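Local coordinates for uncharacterized esterase YxiM (Bacillus subtilis, PDB 2O14), which belongs to the GDSL lipolytic family, probably hydrolyses ester bonds and carries a galactose-binding-like domain ahead of its hydrolase domain, at residues Asp170-Asn175 / Leu341-Ala346; Asp271-Thr276 / Tyr311-Asn316. All coordinates share one frame; numbering follows the deposited sequence.

Contact 1. Residues Asp170-Asn175 / Leu341-Ala346; sequences DSTVCN and LHPNRA
S171 and H342, the predicted nucleophile and base of an SGNH/GDSL hydrolase active site, meet through carbon: S171 CB lies 3.6 Å from H342 CD2, approaching the imidazole obliquely. The hydroxyl stays farther off, with S171 OG 4.1 Å from H342 NE2, so the two predicted catalytic groups are neighbours here without a direct bond. H342 CG stands anti to its carbonyl carbon (chi1 -54°), which swings the ring back across to the serine although its CB does not head there. On the far side of the ring ND1 is hydrogen-bonded to D339 OD2, completing the triad proposed by similarity. The apolar part of the contact is carried by T172. Its methyl CG2 rests 3.7 Å from CD of the P343 ring and 3.6 Å from the carbonyl O of L341, so one methyl touches both the peptide before H342 and the proline ring after it. The polar side of T172 is turned to its own loop. D170 OD1 takes two bonds from this one residue: backbone N of T172 at 2.9 Å, closing an Asx turn, and T172 OG1, which comes in on the syn lone pair. With chi1 at 67°, OG1 sits between backbone N and carbonyl carbon, where it reaches the carboxylate while CG2 remains directed at the proline. One water lies within hydrogen-bonding distance of both segments, 3.1 Å from S171 O and 3.0 Å from P343 O. The nucleophile loop starts at the C-terminal end of strand 164-169, an inner strand of the parallel sheet, with T172 touching Q237 of strand 233-237 and V173 touching W187 of helix 187-190, while the histidine loop leads directly into helix 345-361, N-capped by N344.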
ATOM      1  N   ASP A 170      -2.510   7.184   5.744  1.00 18.06           N
ATOM      2  CA  ASP A 170      -2.363   6.595   7.072  1.00 19.90           C
ATOM      3  C   ASP A 170      -3.355   5.454   7.319  1.00 21.47           C
ATOM      4  O   ASP A 170      -3.764   4.758   6.387  1.00 21.76           O
ATOM      5  CB  ASP A 170      -2.548   7.670   8.150  1.00 20.56           C
ATOM      6  CG  ASP A 170      -3.847   8.448   7.985  1.00 20.52           C
ATOM      7  OD1 ASP A 170      -4.860   7.834   7.591  1.00 19.40           O
ATOM      8  OD2 ASP A 170      -3.858   9.668   8.263  1.00 18.83           O
ATOM      9  N   SER A 171      -3.742   5.278   8.583  1.00 19.31           N
ATOM     10  CA  SER A 171      -4.678   4.232   8.993  1.00 19.66           C
ATOM     11  C   SER A 171      -6.069   4.318   8.353  1.00 19.39           C
ATOM     12  O   SER A 171      -6.759   3.300   8.220  1.00 18.33           O
ATOM     13  CB  SER A 171      -4.842   4.249  10.515  1.00 32.20           C
ATOM     14  OG  SER A 171      -3.610   4.011  11.173  1.00 37.95           O
ATOM     15  N   THR A 172      -6.497   5.519   7.975  1.00 19.25           N
ATOM     16  CA  THR A 172      -7.816   5.667   7.364  1.00 20.80           C
ATOM     17  C   THR A 172      -7.756   5.459   5.851  1.00 22.08           C
ATOM     18  O   THR A 172      -8.791   5.474   5.180  1.00 24.97           O
ATOM     19  CB  THR A 172      -8.428   7.063   7.651  1.00 18.53           C
ATOM     20  OG1 THR A 172      -7.660   8.079   6.994  1.00 19.66           O
ATOM     21  CG2 THR A 172      -8.437   7.342   9.145  1.00 16.61           C
ATOM     22  N   VAL A 173      -6.548   5.242   5.329  1.00 22.13           N
ATOM     23  CA  VAL A 173      -6.328   5.053   3.892  1.00 21.36           C
ATOM     24  C   VAL A 173      -5.740   3.693   3.502  1.00 21.81           C
ATOM     25  O   VAL A 173      -6.082   3.133   2.457  1.00 21.56           O
ATOM     26  CB  VAL A 173      -5.365   6.140   3.342  1.00 18.82           C
ATOM     27  CG1 VAL A 173      -5.161   5.958   1.847  1.00 18.64           C
ATOM     28  CG2 VAL A 173      -5.912   7.528   3.648  1.00 19.17           C
ATOM     29  N   CYS A 174      -4.862   3.166   4.350  1.00 21.04           N
ATOM     30  CA  CYS A 174      -4.163   1.905   4.091  1.00 21.98           C
ATOM     31  C   CYS A 174      -5.000   0.645   3.928  1.00 22.33           C
ATOM     32  O   CYS A 174      -6.216   0.642   4.137  1.00 22.48           O
ATOM     33  CB  CYS A 174      -3.122   1.655   5.187  1.00 18.69           C
ATOM     34  SG  CYS A 174      -3.830   1.207   6.783  1.00 20.13           S
ATOM     35  N   ASN A 175      -4.317  -0.431   3.545  1.00 19.81           N
ATOM     36  CA  ASN A 175      -4.948  -1.727   3.354  1.00 18.59           C
ATOM     37  C   ASN A 175      -4.956  -2.541   4.642  1.00 17.83           C
ATOM     38  O   ASN A 175      -4.001  -2.507   5.420  1.00 14.67           O
ATOM     39  CB  ASN A 175      -4.202  -2.551   2.300  1.00 23.05           C
ATOM     40  CG  ASN A 175      -4.368  -2.011   0.900  1.00 26.65           C
ATOM     41  OD1 ASN A 175      -5.424  -1.487   0.547  1.00 25.08           O
ATOM     42  ND2 ASN A 175      -3.328  -2.163   0.077  1.00 27.63           N
ATOM     43  N   LEU A 341     -12.210   7.539  15.012  1.00 30.60           N
ATOM     44  CA  LEU A 341     -11.227   7.982  14.029  1.00 29.07           C
ATOM     45  C   LEU A 341     -11.073   7.064  12.825  1.00 27.69           C
ATOM     46  O   LEU A 341     -10.931   7.535  11.699  1.00 27.49           O
ATOM     47  CB  LEU A 341      -9.861   8.165  14.696  1.00 31.84           C
ATOM     48  CG  LEU A 341      -8.733   8.675  13.787  1.00 31.80           C
ATOM     49  CD1 LEU A 341      -9.058  10.082  13.303  1.00 29.74           C
ATOM     50  CD2 LEU A 341      -7.413   8.674  14.556  1.00 30.62           C
ATOM     51  N   HIS A 342     -11.109   5.757  13.059  1.00 32.29           N
ATOM     52  CA  HIS A 342     -10.932   4.782  11.986  1.00 33.46           C
ATOM     53  C   HIS A 342     -12.205   4.263  11.332  1.00 32.81           C
ATOM     54  O   HIS A 342     -13.054   3.654  11.987  1.00 33.13           O
ATOM     55  CB  HIS A 342     -10.115   3.593  12.501  1.00 28.30           C
ATOM     56  CG  HIS A 342      -8.806   3.987  13.107  1.00 27.29           C
ATOM     57  ND1 HIS A 342      -8.521   3.803  14.443  1.00 27.16           N
ATOM     58  CD2 HIS A 342      -7.720   4.588  12.568  1.00 27.28           C
ATOM     59  CE1 HIS A 342      -7.314   4.275  14.700  1.00 27.79           C
ATOM     60  NE2 HIS A 342      -6.806   4.757  13.580  1.00 27.44           N
ATOM     61  N   PRO A 343     -12.351   4.494  10.019  1.00 34.64           N
ATOM     62  CA  PRO A 343     -13.538   4.027   9.299  1.00 33.86           C
ATOM     63  C   PRO A 343     -13.515   2.504   9.236  1.00 34.76           C
ATOM     64  O   PRO A 343     -12.444   1.895   9.318  1.00 33.44           O
ATOM     65  CB  PRO A 343     -13.365   4.634   7.906  1.00 23.81           C
ATOM     66  CG  PRO A 343     -12.515   5.843   8.149  1.00 24.60           C
ATOM     67  CD  PRO A 343     -11.514   5.340   9.152  1.00 23.36           C
ATOM     68  N   ASN A 344     -14.688   1.888   9.122  1.00 25.67           N
ATOM     69  CA  ASN A 344     -14.743   0.439   8.987  1.00 25.96           C
ATOM     70  C   ASN A 344     -14.859   0.220   7.486  1.00 25.62           C
ATOM     71  O   ASN A 344     -14.723   1.171   6.715  1.00 25.46           O
ATOM     72  CB  ASN A 344     -15.958  -0.157   9.709  1.00 30.35           C
ATOM     73  CG  ASN A 344     -17.263   0.509   9.316  1.00 29.69           C
ATOM     74  OD1 ASN A 344     -17.482   0.854   8.155  1.00 29.34           O
ATOM     75  ND2 ASN A 344     -18.148   0.680  10.291  1.00 30.53           N
ATOM     76  N   ARG A 345     -15.111  -1.011   7.060  1.00 32.52           N
ATOM     77  CA  ARG A 345     -15.228  -1.285   5.634  1.00 32.64           C
ATOM     78  C   ARG A 345     -16.301  -0.415   4.964  1.00 33.40           C
ATOM     79  O   ARG A 345     -16.065   0.163   3.896  1.00 33.82           O
ATOM     80  CB  ARG A 345     -15.525  -2.773   5.411  1.00 31.98           C
ATOM     81  CG  ARG A 345     -15.703  -3.172   3.950  1.00 29.65           C
ATOM     82  CD  ARG A 345     -15.683  -4.680   3.803  1.00 31.02           C
ATOM     83  NE  ARG A 345     -14.335  -5.218   3.972  1.00 33.90           N
ATOM     84  CZ  ARG A 345     -13.428  -5.279   3.002  1.00 32.48           C
ATOM     85  NH1 ARG A 345     -13.724  -4.843   1.788  1.00 30.79           N
ATOM     86  NH2 ARG A 345     -12.220  -5.764   3.250  1.00 33.04           N
ATOM     87  N   ALA A 346     -17.471  -0.314   5.595  1.00 30.10           N
ATOM     88  CA  ALA A 346     -18.571   0.486   5.054  1.00 28.93           C
ATOM     89  C   ALA A 346     -18.171   1.952   4.931  1.00 27.79           C
ATOM     90  O   ALA A 346     -18.396   2.579   3.899  1.00 27.64           O
ATOM     91  CB  ALA A 346     -19.806   0.353   5.944  1.00 32.71           C
TER
HETATM   92  O   HOH W   1      -9.593   2.676   9.258  1.00 23.86           O

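Contact 2. Residues Asp271-Thr276 / Tyr311-Asn316; sequences DVILST and YLIDLN
T276 OG1 reaches from the end of one strand to the start of the helix that follows its neighbour, giving a hydrogen bond to D314 OD1 at 2.7 Å and accepting one from N316 N at 2.9 Å. The segments hold the two parallel strands of a beta-alpha-beta unit, joined through helix 298-307; strand 311-313 is the outermost on its side of the five-stranded parallel sheet. The hydroxyl stands between backbone N and carbonyl carbon (chi1 55°), turned to the helix start, and meets D314 OD1 on the anti side, out of the carboxylate plane. D314 is the N-cap residue, and its other oxygen, OD2, is in a salt bridge with R298. An alanine in place of T276 would probably leave the backbone N-H of N316 without this acceptor and the D314 carboxylate less firmly oriented at the helix start. The strands run at 26° to each other and pair in the regular parallel pattern: Y311 N to V272 O, L274 N to Y311 O, I313 N to L274 O and T276 N to I313 O. The third is the straightest of the four, at 172°. Side chains alternate across the sheet. I273, Y311 and I313 share one face, where I273 and I313 touch helix 345-361; I273 CG2 lies 3.7 Å from I313 CG1 and I273 CG1 is 3.8 Å from Y311 CB. L274 and L312 share the other, where L312 touches helix 298-307, with L274 CB and L312 CD1 4.2 Å apart. At the start of the two strands, away from T276, D271 CB meets the edge of the Y311 ring near its plane. S275 OG, hydrogen-bonded to Q237 OE1 on the adjoining strand, packs 3.5 Å from L315 CB.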
ATOM      1  N   ASP A 271       0.918  13.034 -12.131  1.00 27.57           N
ATOM      2  CA  ASP A 271       0.075  14.049 -11.510  1.00 27.49           C
ATOM      3  C   ASP A 271      -0.204  13.745 -10.044  1.00 26.38           C
ATOM      4  O   ASP A 271      -0.126  12.594  -9.607  1.00 24.01           O
ATOM      5  CB  ASP A 271      -1.250  14.188 -12.265  1.00 34.33           C
ATOM      6  CG  ASP A 271      -1.076  14.829 -13.626  1.00 36.80           C
ATOM      7  OD1 ASP A 271      -0.410  15.885 -13.700  1.00 35.61           O
ATOM      8  OD2 ASP A 271      -1.608  14.283 -14.617  1.00 36.68           O
ATOM      9  N   VAL A 272      -0.530  14.790  -9.292  1.00 31.60           N
ATOM     10  CA  VAL A 272      -0.808  14.644  -7.873  1.00 30.48           C
ATOM     11  C   VAL A 272      -2.223  15.058  -7.498  1.00 31.00           C
ATOM     12  O   VAL A 272      -2.704  16.114  -7.920  1.00 30.29           O
ATOM     13  CB  VAL A 272       0.152  15.493  -7.025  1.00 20.96           C
ATOM     14  CG1 VAL A 272      -0.154  15.292  -5.551  1.00 20.47           C
ATOM     15  CG2 VAL A 272       1.588  15.122  -7.328  1.00 21.78           C
ATOM     16  N   ILE A 273      -2.879  14.220  -6.702  1.00 24.34           N
ATOM     17  CA  ILE A 273      -4.225  14.501  -6.221  1.00 23.00           C
ATOM     18  C   ILE A 273      -4.169  14.508  -4.696  1.00 23.79           C
ATOM     19  O   ILE A 273      -4.011  13.452  -4.075  1.00 23.08           O
ATOM     20  CB  ILE A 273      -5.240  13.416  -6.650  1.00 21.19           C
ATOM     21  CG1 ILE A 273      -5.306  13.321  -8.177  1.00 19.04           C
ATOM     22  CG2 ILE A 273      -6.617  13.745  -6.078  1.00 17.13           C
ATOM     23  CD1 ILE A 273      -6.075  12.121  -8.668  1.00 17.97           C
ATOM     24  N   LEU A 274      -4.285  15.690  -4.097  1.00 21.60           N
ATOM     25  CA  LEU A 274      -4.255  15.807  -2.641  1.00 22.73           C
ATOM     26  C   LEU A 274      -5.666  15.669  -2.081  1.00 23.43           C
ATOM     27  O   LEU A 274      -6.633  16.109  -2.702  1.00 23.31           O
ATOM     28  CB  LEU A 274      -3.680  17.158  -2.219  1.00 20.28           C
ATOM     29  CG  LEU A 274      -2.238  17.481  -2.615  1.00 21.24           C
ATOM     30  CD1 LEU A 274      -1.906  18.881  -2.143  1.00 18.78           C
ATOM     31  CD2 LEU A 274      -1.274  16.463  -2.004  1.00 20.39           C
ATOM     32  N   SER A 275      -5.779  15.059  -0.904  1.00 22.55           N
ATOM     33  CA  SER A 275      -7.075  14.878  -0.266  1.00 21.16           C
ATOM     34  C   SER A 275      -7.065  15.352   1.180  1.00 21.36           C
ATOM     35  O   SER A 275      -6.137  15.057   1.930  1.00 21.08           O
ATOM     36  CB  SER A 275      -7.479  13.403  -0.309  1.00 23.89           C
ATOM     37  OG  SER A 275      -8.688  13.178   0.401  1.00 23.35           O
ATOM     38  N   THR A 276      -8.093  16.099   1.567  1.00 23.35           N
ATOM     39  CA  THR A 276      -8.200  16.569   2.943  1.00 24.15           C
ATOM     40  C   THR A 276      -8.827  15.412   3.712  1.00 24.49           C
ATOM     41  O   THR A 276      -9.920  14.956   3.379  1.00 26.03           O
ATOM     42  CB  THR A 276      -9.101  17.821   3.046  1.00 26.09           C
ATOM     43  OG1 THR A 276     -10.381  17.543   2.461  1.00 25.60           O
ATOM     44  CG2 THR A 276      -8.455  19.000   2.317  1.00 26.87           C
ATOM     45  N   TYR A 311      -4.291  18.518  -8.160  1.00 27.59           N
ATOM     46  CA  TYR A 311      -5.730  18.291  -8.148  1.00 27.43           C
ATOM     47  C   TYR A 311      -6.086  18.204  -6.668  1.00 27.32           C
ATOM     48  O   TYR A 311      -5.222  17.902  -5.837  1.00 26.02           O
ATOM     49  CB  TYR A 311      -6.079  16.987  -8.863  1.00 32.80           C
ATOM     50  CG  TYR A 311      -5.931  17.063 -10.365  1.00 35.04           C
ATOM     51  CD1 TYR A 311      -6.782  17.860 -11.130  1.00 36.34           C
ATOM     52  CD2 TYR A 311      -4.932  16.353 -11.022  1.00 36.35           C
ATOM     53  CE1 TYR A 311      -6.639  17.947 -12.515  1.00 36.61           C
ATOM     54  CE2 TYR A 311      -4.778  16.431 -12.406  1.00 37.91           C
ATOM     55  CZ  TYR A 311      -5.632  17.229 -13.145  1.00 38.97           C
ATOM     56  OH  TYR A 311      -5.480  17.308 -14.512  1.00 40.41           O
ATOM     57  N   LEU A 312      -7.341  18.465  -6.330  1.00 30.88           N
ATOM     58  CA  LEU A 312      -7.757  18.439  -4.933  1.00 30.57           C
ATOM     59  C   LEU A 312      -9.148  17.872  -4.697  1.00 31.84           C
ATOM     60  O   LEU A 312     -10.122  18.292  -5.335  1.00 31.47           O
ATOM     61  CB  LEU A 312      -7.702  19.857  -4.345  1.00 22.67           C
ATOM     62  CG  LEU A 312      -8.220  20.026  -2.913  1.00 23.05           C
ATOM     63  CD1 LEU A 312      -7.218  19.435  -1.933  1.00 22.52           C
ATOM     64  CD2 LEU A 312      -8.439  21.507  -2.613  1.00 22.74           C
ATOM     65  N   ILE A 313      -9.225  16.917  -3.774  1.00 26.53           N
ATOM     66  CA  ILE A 313     -10.485  16.300  -3.386  1.00 26.12           C
ATOM     67  C   ILE A 313     -10.660  16.742  -1.943  1.00 25.80           C
ATOM     68  O   ILE A 313      -9.890  16.331  -1.073  1.00 25.32           O
ATOM     69  CB  ILE A 313     -10.419  14.758  -3.402  1.00 31.55           C
ATOM     70  CG1 ILE A 313     -10.039  14.251  -4.794  1.00 33.24           C
ATOM     71  CG2 ILE A 313     -11.766  14.181  -2.990  1.00 31.21           C
ATOM     72  CD1 ILE A 313     -11.050  14.577  -5.862  1.00 35.51           C
ATOM     73  N   ASP A 314     -11.648  17.593  -1.684  1.00 28.20           N
ATOM     74  CA  ASP A 314     -11.878  18.066  -0.321  1.00 27.73           C
ATOM     75  C   ASP A 314     -12.755  17.047   0.389  1.00 26.67           C
ATOM     76  O   ASP A 314     -13.881  17.350   0.792  1.00 26.78           O
ATOM     77  CB  ASP A 314     -12.577  19.427  -0.330  1.00 32.16           C
ATOM     78  CG  ASP A 314     -12.277  20.242   0.911  1.00 32.79           C
ATOM     79  OD1 ASP A 314     -11.999  19.641   1.974  1.00 33.94           O
ATOM     80  OD2 ASP A 314     -12.327  21.486   0.827  1.00 33.93           O
ATOM     81  N   LEU A 315     -12.231  15.837   0.542  1.00 24.43           N
ATOM     82  CA  LEU A 315     -12.978  14.764   1.183  1.00 22.62           C
ATOM     83  C   LEU A 315     -13.476  15.150   2.574  1.00 23.77           C
ATOM     84  O   LEU A 315     -14.482  14.623   3.047  1.00 25.81           O
ATOM     85  CB  LEU A 315     -12.111  13.508   1.257  1.00 19.07           C
ATOM     86  CG  LEU A 315     -12.835  12.179   1.468  1.00 18.96           C
ATOM     87  CD1 LEU A 315     -13.936  12.022   0.428  1.00 18.43           C
ATOM     88  CD2 LEU A 315     -11.827  11.036   1.364  1.00 17.47           C
ATOM     89  N   ASN A 316     -12.778  16.073   3.226  1.00 25.75           N
ATOM     90  CA  ASN A 316     -13.177  16.520   4.557  1.00 26.38           C
ATOM     91  C   ASN A 316     -14.604  17.079   4.502  1.00 26.52           C
ATOM     92  O   ASN A 316     -15.473  16.696   5.293  1.00 25.35           O
ATOM     93  CB  ASN A 316     -12.223  17.610   5.054  1.00 27.28           C
ATOM     94  CG  ASN A 316     -12.525  18.048   6.482  1.00 30.68           C
ATOM     95  OD1 ASN A 316     -12.037  17.455   7.450  1.00 31.42           O
ATOM     96  ND2 ASN A 316     -13.335  19.087   6.617  1.00 26.19           N
TER

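Overall arrangement
Both contacts belong to the GDSL hydrolase domain and are tied to its five-stranded parallel sheet, their centres about 17 Å apart and their nearest atoms about 7 Å apart without touching. Along the chain the order is 170-175, 271-276, 311-316, 341-346, so both strands of contact 2 lie between the two halves of contact 1. Strand 233-237 separates strand 164-169, which leads into the nucleophile loop, from strand 271-275, and its Q237 touches both contacts. Helix 345-361 begins in contact 1 and later covers one face of contact 2. Q237 and this helix thus link the edge strand pair, itself away from the annotated sites, to the predicted active-site loops.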